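Local atomic coordinates of glyoxalase-like domain protein (Staphylococcus aureus, PDB entry 3P8A), a protein that is of unknown function but carries a glyoxalase-like domain of the VOC family, and so may bind a small ligand in a beta-sheet pocket. Residues L47-N60 against E71-M84. Residues are numbered along the deposited sequence; the frame is centred on the assembly and turned at random. Where two conformers were deposited one is given.
With GOL (glycerol), chain C.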
# COMPACT_ATOMS: atom_id res chain seq x y z
N LEU A 47 -15.66 -3.12 -6.62
CA LEU A 47 -14.53 -4.02 -6.72
C LEU A 47 -14.53 -4.74 -8.04
O LEU A 47 -15.58 -5.00 -8.62
CB LEU A 47 -14.54 -5.06 -5.57
CG LEU A 47 -14.63 -4.53 -4.14
CD1 LEU A 47 -14.71 -5.67 -3.15
CD2 LEU A 47 -13.45 -3.64 -3.80
N HIS A 48 -13.31 -5.04 -8.52
CA HIS A 48 -13.04 -5.76 -9.76
C HIS A 48 -12.04 -6.86 -9.41
O HIS A 48 -11.04 -6.58 -8.73
CB HIS A 48 -12.49 -4.81 -10.84
CG HIS A 48 -13.47 -3.74 -11.22
ND1 HIS A 48 -14.55 -4.01 -12.06
CD2 HIS A 48 -13.55 -2.46 -10.82
CE1 HIS A 48 -15.22 -2.87 -12.16
NE2 HIS A 48 -14.66 -1.92 -11.42
N SER A 49 -12.32 -8.10 -9.84
CA SER A 49 -11.43 -9.24 -9.62
C SER A 49 -10.11 -8.95 -10.28
O SER A 49 -10.08 -8.40 -11.38
CB SER A 49 -12.03 -10.51 -10.20
OG SER A 49 -12.86 -11.15 -9.24
N GLY A 50 -9.03 -9.24 -9.56
CA GLY A 50 -7.67 -9.01 -10.05
C GLY A 50 -7.11 -10.24 -10.71
O GLY A 50 -7.61 -10.68 -11.74
N GLY A 51 -6.08 -10.79 -10.10
CA GLY A 51 -5.41 -11.99 -10.60
C GLY A 51 -4.70 -12.72 -9.49
O GLY A 51 -4.82 -12.35 -8.33
N TYR A 52 -3.93 -13.74 -9.85
CA TYR A 52 -3.17 -14.60 -8.95
C TYR A 52 -1.68 -14.31 -9.10
O TYR A 52 -1.19 -14.15 -10.23
CB TYR A 52 -3.48 -16.06 -9.30
CG TYR A 52 -2.85 -17.12 -8.43
CD1 TYR A 52 -1.71 -17.82 -8.85
CD2 TYR A 52 -3.44 -17.52 -7.23
CE1 TYR A 52 -1.17 -18.86 -8.09
CE2 TYR A 52 -2.90 -18.54 -6.45
CZ TYR A 52 -1.76 -19.20 -6.88
OH TYR A 52 -1.24 -20.21 -6.12
N HIS A 53 -0.96 -14.20 -7.97
CA HIS A 53 0.47 -13.97 -7.91
C HIS A 53 1.08 -15.37 -7.74
O HIS A 53 1.08 -15.92 -6.63
CB HIS A 53 0.86 -13.05 -6.72
CG HIS A 53 0.18 -11.71 -6.71
ND1 HIS A 53 -0.71 -11.36 -5.70
CD2 HIS A 53 0.31 -10.67 -7.57
CE1 HIS A 53 -1.09 -10.13 -5.98
NE2 HIS A 53 -0.49 -9.67 -7.09
N HIS A 54 1.52 -15.99 -8.87
CA HIS A 54 2.05 -17.36 -8.88
C HIS A 54 3.18 -17.63 -7.92
O HIS A 54 3.18 -18.68 -7.31
CB HIS A 54 2.39 -17.88 -10.29
CG HIS A 54 2.51 -19.37 -10.33
ND1 HIS A 54 1.41 -20.18 -10.56
CD2 HIS A 54 3.59 -20.16 -10.07
CE1 HIS A 54 1.86 -21.43 -10.46
NE2 HIS A 54 3.16 -21.47 -10.18
N LYS A 55 4.10 -16.67 -7.76
CA LYS A 55 5.25 -16.79 -6.85
C LYS A 55 4.84 -16.98 -5.38
O LYS A 55 5.55 -17.67 -4.64
CB LYS A 55 6.09 -15.52 -6.90
CG LYS A 55 7.01 -15.38 -8.10
CD LYS A 55 7.51 -13.93 -8.25
CE LYS A 55 8.41 -13.45 -7.13
NZ LYS A 55 9.71 -14.17 -7.09
N TYR A 56 3.73 -16.34 -4.96
CA TYR A 56 3.30 -16.34 -3.56
C TYR A 56 2.07 -17.14 -3.20
O TYR A 56 1.92 -17.49 -2.03
CB TYR A 56 3.15 -14.90 -3.06
CG TYR A 56 4.40 -14.06 -3.25
CD1 TYR A 56 5.54 -14.28 -2.46
CD2 TYR A 56 4.45 -13.04 -4.19
CE1 TYR A 56 6.69 -13.52 -2.63
CE2 TYR A 56 5.60 -12.28 -4.38
CZ TYR A 56 6.71 -12.51 -3.58
OH TYR A 56 7.83 -11.74 -3.74
N GLY A 57 1.20 -17.42 -4.16
CA GLY A 57 -0.02 -18.18 -3.91
C GLY A 57 -1.18 -17.32 -3.41
O GLY A 57 -2.12 -17.84 -2.80
N THR A 58 -1.10 -16.00 -3.68
CA THR A 58 -2.09 -14.99 -3.27
C THR A 58 -2.90 -14.53 -4.48
O THR A 58 -2.46 -14.72 -5.62
CB THR A 58 -1.42 -13.78 -2.59
OG1 THR A 58 -0.35 -13.27 -3.40
CG2 THR A 58 -0.92 -14.09 -1.19
N PHE A 59 -4.07 -13.92 -4.23
CA PHE A 59 -4.95 -13.33 -5.25
C PHE A 59 -5.55 -12.05 -4.71
O PHE A 59 -5.63 -11.87 -3.49
CB PHE A 59 -6.06 -14.30 -5.70
CG PHE A 59 -7.02 -14.76 -4.63
CD1 PHE A 59 -6.65 -15.76 -3.73
CD2 PHE A 59 -8.30 -14.23 -4.54
CE1 PHE A 59 -7.54 -16.19 -2.74
CE2 PHE A 59 -9.19 -14.66 -3.55
CZ PHE A 59 -8.81 -15.64 -2.66
N ASN A 60 -6.04 -11.21 -5.60
CA ASN A 60 -6.57 -9.92 -5.17
C ASN A 60 -7.89 -9.50 -5.83
O ASN A 60 -8.37 -10.15 -6.76
CB ASN A 60 -5.47 -8.82 -5.32
CG ASN A 60 -4.90 -8.63 -6.72
OD1 ASN A 60 -5.39 -9.19 -7.71
ND2 ASN A 60 -3.86 -7.83 -6.85
N GLU A 71 -5.98 -2.45 -2.83
CA GLU A 71 -5.72 -3.83 -3.17
C GLU A 71 -6.20 -4.69 -2.02
O GLU A 71 -5.65 -4.62 -0.92
CB GLU A 71 -4.25 -4.09 -3.50
CG GLU A 71 -4.03 -5.51 -4.03
CD GLU A 71 -2.60 -5.99 -4.11
OE1 GLU A 71 -1.72 -5.37 -3.46
OE2 GLU A 71 -2.35 -7.03 -4.76
N LEU A 72 -7.25 -5.48 -2.25
CA LEU A 72 -7.73 -6.43 -1.25
C LEU A 72 -7.00 -7.70 -1.58
O LEU A 72 -6.98 -8.09 -2.74
CB LEU A 72 -9.24 -6.63 -1.33
CG LEU A 72 -10.13 -5.41 -1.25
CD1 LEU A 72 -11.51 -5.85 -1.02
CD2 LEU A 72 -9.70 -4.43 -0.12
N LEU A 73 -6.34 -8.30 -0.62
CA LEU A 73 -5.47 -9.44 -0.86
C LEU A 73 -5.82 -10.62 0.00
O LEU A 73 -6.14 -10.44 1.17
CB LEU A 73 -3.98 -8.97 -0.63
CG LEU A 73 -2.82 -9.95 -0.97
CD1 LEU A 73 -2.68 -10.16 -2.51
CD2 LEU A 73 -1.50 -9.46 -0.39
N ASP A 74 -5.75 -11.84 -0.58
CA ASP A 74 -5.98 -13.08 0.17
C ASP A 74 -5.01 -14.17 -0.32
O ASP A 74 -4.38 -14.01 -1.35
CB ASP A 74 -7.44 -13.53 0.06
CG ASP A 74 -7.94 -14.60 1.05
OD1 ASP A 74 -7.20 -14.92 2.03
OD2 ASP A 74 -9.09 -15.02 0.91
N VAL A 75 -4.91 -15.27 0.42
CA VAL A 75 -4.04 -16.38 0.10
C VAL A 75 -4.86 -17.60 -0.32
O VAL A 75 -5.76 -18.03 0.40
CB VAL A 75 -2.99 -16.67 1.21
CG1 VAL A 75 -3.57 -16.55 2.61
CG2 VAL A 75 -2.27 -18.01 1.01
N GLU A 76 -4.56 -18.11 -1.52
CA GLU A 76 -5.18 -19.31 -2.10
C GLU A 76 -4.32 -20.54 -1.76
O GLU A 76 -4.87 -21.58 -1.37
CB GLU A 76 -5.38 -19.14 -3.62
CG GLU A 76 -5.56 -20.42 -4.43
CD GLU A 76 -6.69 -21.36 -4.02
OE1 GLU A 76 -7.71 -20.89 -3.48
OE2 GLU A 76 -6.53 -22.59 -4.24
N ASN A 77 -3.00 -20.43 -1.93
CA ASN A 77 -2.04 -21.50 -1.67
C ASN A 77 -1.14 -21.16 -0.46
O ASN A 77 -0.06 -20.60 -0.62
CB ASN A 77 -1.24 -21.84 -2.94
CG ASN A 77 -0.32 -23.04 -2.82
OD1 ASN A 77 -0.09 -23.59 -1.75
ND2 ASN A 77 0.29 -23.44 -3.92
N ASN A 78 -1.61 -21.52 0.75
CA ASN A 78 -0.96 -21.31 2.04
C ASN A 78 0.38 -21.99 2.20
O ASN A 78 1.24 -21.45 2.90
CB ASN A 78 -1.88 -21.71 3.19
CG ASN A 78 -3.11 -20.86 3.27
OD1 ASN A 78 -3.08 -19.74 3.82
ND2 ASN A 78 -4.21 -21.34 2.69
N GLU A 79 0.53 -23.20 1.67
CA GLU A 79 1.80 -23.93 1.79
C GLU A 79 2.92 -23.23 0.99
O GLU A 79 4.04 -23.11 1.48
CB GLU A 79 1.66 -25.43 1.45
CG GLU A 79 0.44 -25.84 0.64
CD GLU A 79 -0.93 -25.78 1.30
OE1 GLU A 79 -1.14 -26.49 2.32
OE2 GLU A 79 -1.80 -25.04 0.79
N LYS A 80 2.57 -22.69 -0.21
CA LYS A 80 3.49 -21.93 -1.05
C LYS A 80 3.92 -20.64 -0.34
O LYS A 80 5.12 -20.38 -0.26
CB LYS A 80 2.86 -21.61 -2.42
CG LYS A 80 3.70 -20.67 -3.29
CD LYS A 80 3.14 -20.54 -4.68
CE LYS A 80 3.62 -21.61 -5.64
NZ LYS A 80 5.10 -21.68 -5.72
N LEU A 81 2.95 -19.85 0.16
CA LEU A 81 3.24 -18.59 0.86
C LEU A 81 4.13 -18.79 2.09
O LEU A 81 5.05 -18.02 2.28
CB LEU A 81 1.93 -17.87 1.23
CG LEU A 81 2.05 -16.42 1.71
CD1 LEU A 81 2.61 -15.49 0.63
CD2 LEU A 81 0.71 -15.91 2.16
N LYS A 82 3.87 -19.84 2.89
CA LYS A 82 4.65 -20.16 4.09
C LYS A 82 6.11 -20.51 3.75
O LYS A 82 7.03 -20.12 4.48
CB LYS A 82 4.01 -21.34 4.84
CG LYS A 82 2.85 -20.96 5.74
CD LYS A 82 2.11 -22.20 6.24
CE LYS A 82 1.94 -22.28 7.74
NZ LYS A 82 1.09 -21.19 8.29
N LYS A 83 6.31 -21.23 2.62
CA LYS A 83 7.64 -21.61 2.12
C LYS A 83 8.38 -20.34 1.72
O LYS A 83 9.52 -20.13 2.14
CB LYS A 83 7.49 -22.52 0.88
CG LYS A 83 7.32 -24.01 1.19
CD LYS A 83 7.26 -24.87 -0.08
CE LYS A 83 8.60 -25.04 -0.80
NZ LYS A 83 8.45 -25.66 -2.14
N MSE A 84 7.68 -19.49 0.92
CA MSE A 84 8.22 -18.23 0.42
C MSE A 84 8.55 -17.25 1.54
O MSE A 84 9.52 -16.52 1.41
CB MSE A 84 7.29 -17.61 -0.64
CG MSE A 84 7.21 -18.43 -1.92
SE MSE A 84 8.92 -18.82 -2.78
CE MSE A 84 9.18 -20.69 -2.20
C1 GOL C . -2.27 -5.26 -7.62
O1 GOL C . -2.49 -4.67 -8.83
C2 GOL C . -1.00 -5.98 -7.83
O2 GOL C . -1.38 -7.32 -8.04
C3 GOL C . -0.12 -5.73 -6.61
O3 GOL C . 0.15 -6.92 -5.82
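Phe59 and Asp74 join the edges of strands 58-60 and 71-75 as an antiparallel hydrogen-bonded pair, each N giving its hydrogen to the other's O at 2.9 Å. Their side chains run side by side on one face of the sheet. With CG between the backbone N and the carbonyl carbon (chi1 61°), the Phe59 ring takes Asp74 CB over one face in a CH-pi contact, 4.1 Å from its centroid; the backbone N of Leu35 holds Asp74 OD2. The tightly packed part lies on the other face. There Leu73 CD1 touches both Thr58 CB and the edge of the His53 ring, 3.8 Å from His53 CE1. Bonds at both nitrogens, ND1 to Thr58 OG1 at 3.0 Å and NE2 to O2 of a bound glycerol, set the rotation of the His53 ring. Asn60 ND2 donates to Glu71 OE2 at 2.7 Å, meeting the carboxylate on its anti side, while Asn60 OD1 accepts from Gly51 N. Glu71 OE2 also takes a 2.7 Å bond from glycerol O3. Past the strands, Gly57 O receives both Glu76 N and Asn77 N, and Asn77 caps helix 78-84. Lys80 packs its aliphatic chain closely against turn 54-57, CD 3.2 Å beyond His54 O. The solvent side is looser: exposed Glu76 meets the edge of the Tyr52 ring by CB while its carboxylate leads away. Strands 48-53, 58-64 and 69-75 form an antiparallel meander in the eight-stranded mixed sheet, consistent with the glyoxalase (VOC) fold; the glycerol, probably from the crystallisation liquor, is also hydrogen-bonded to Tyr69 and Arg139 and marks a possible ligand pocket.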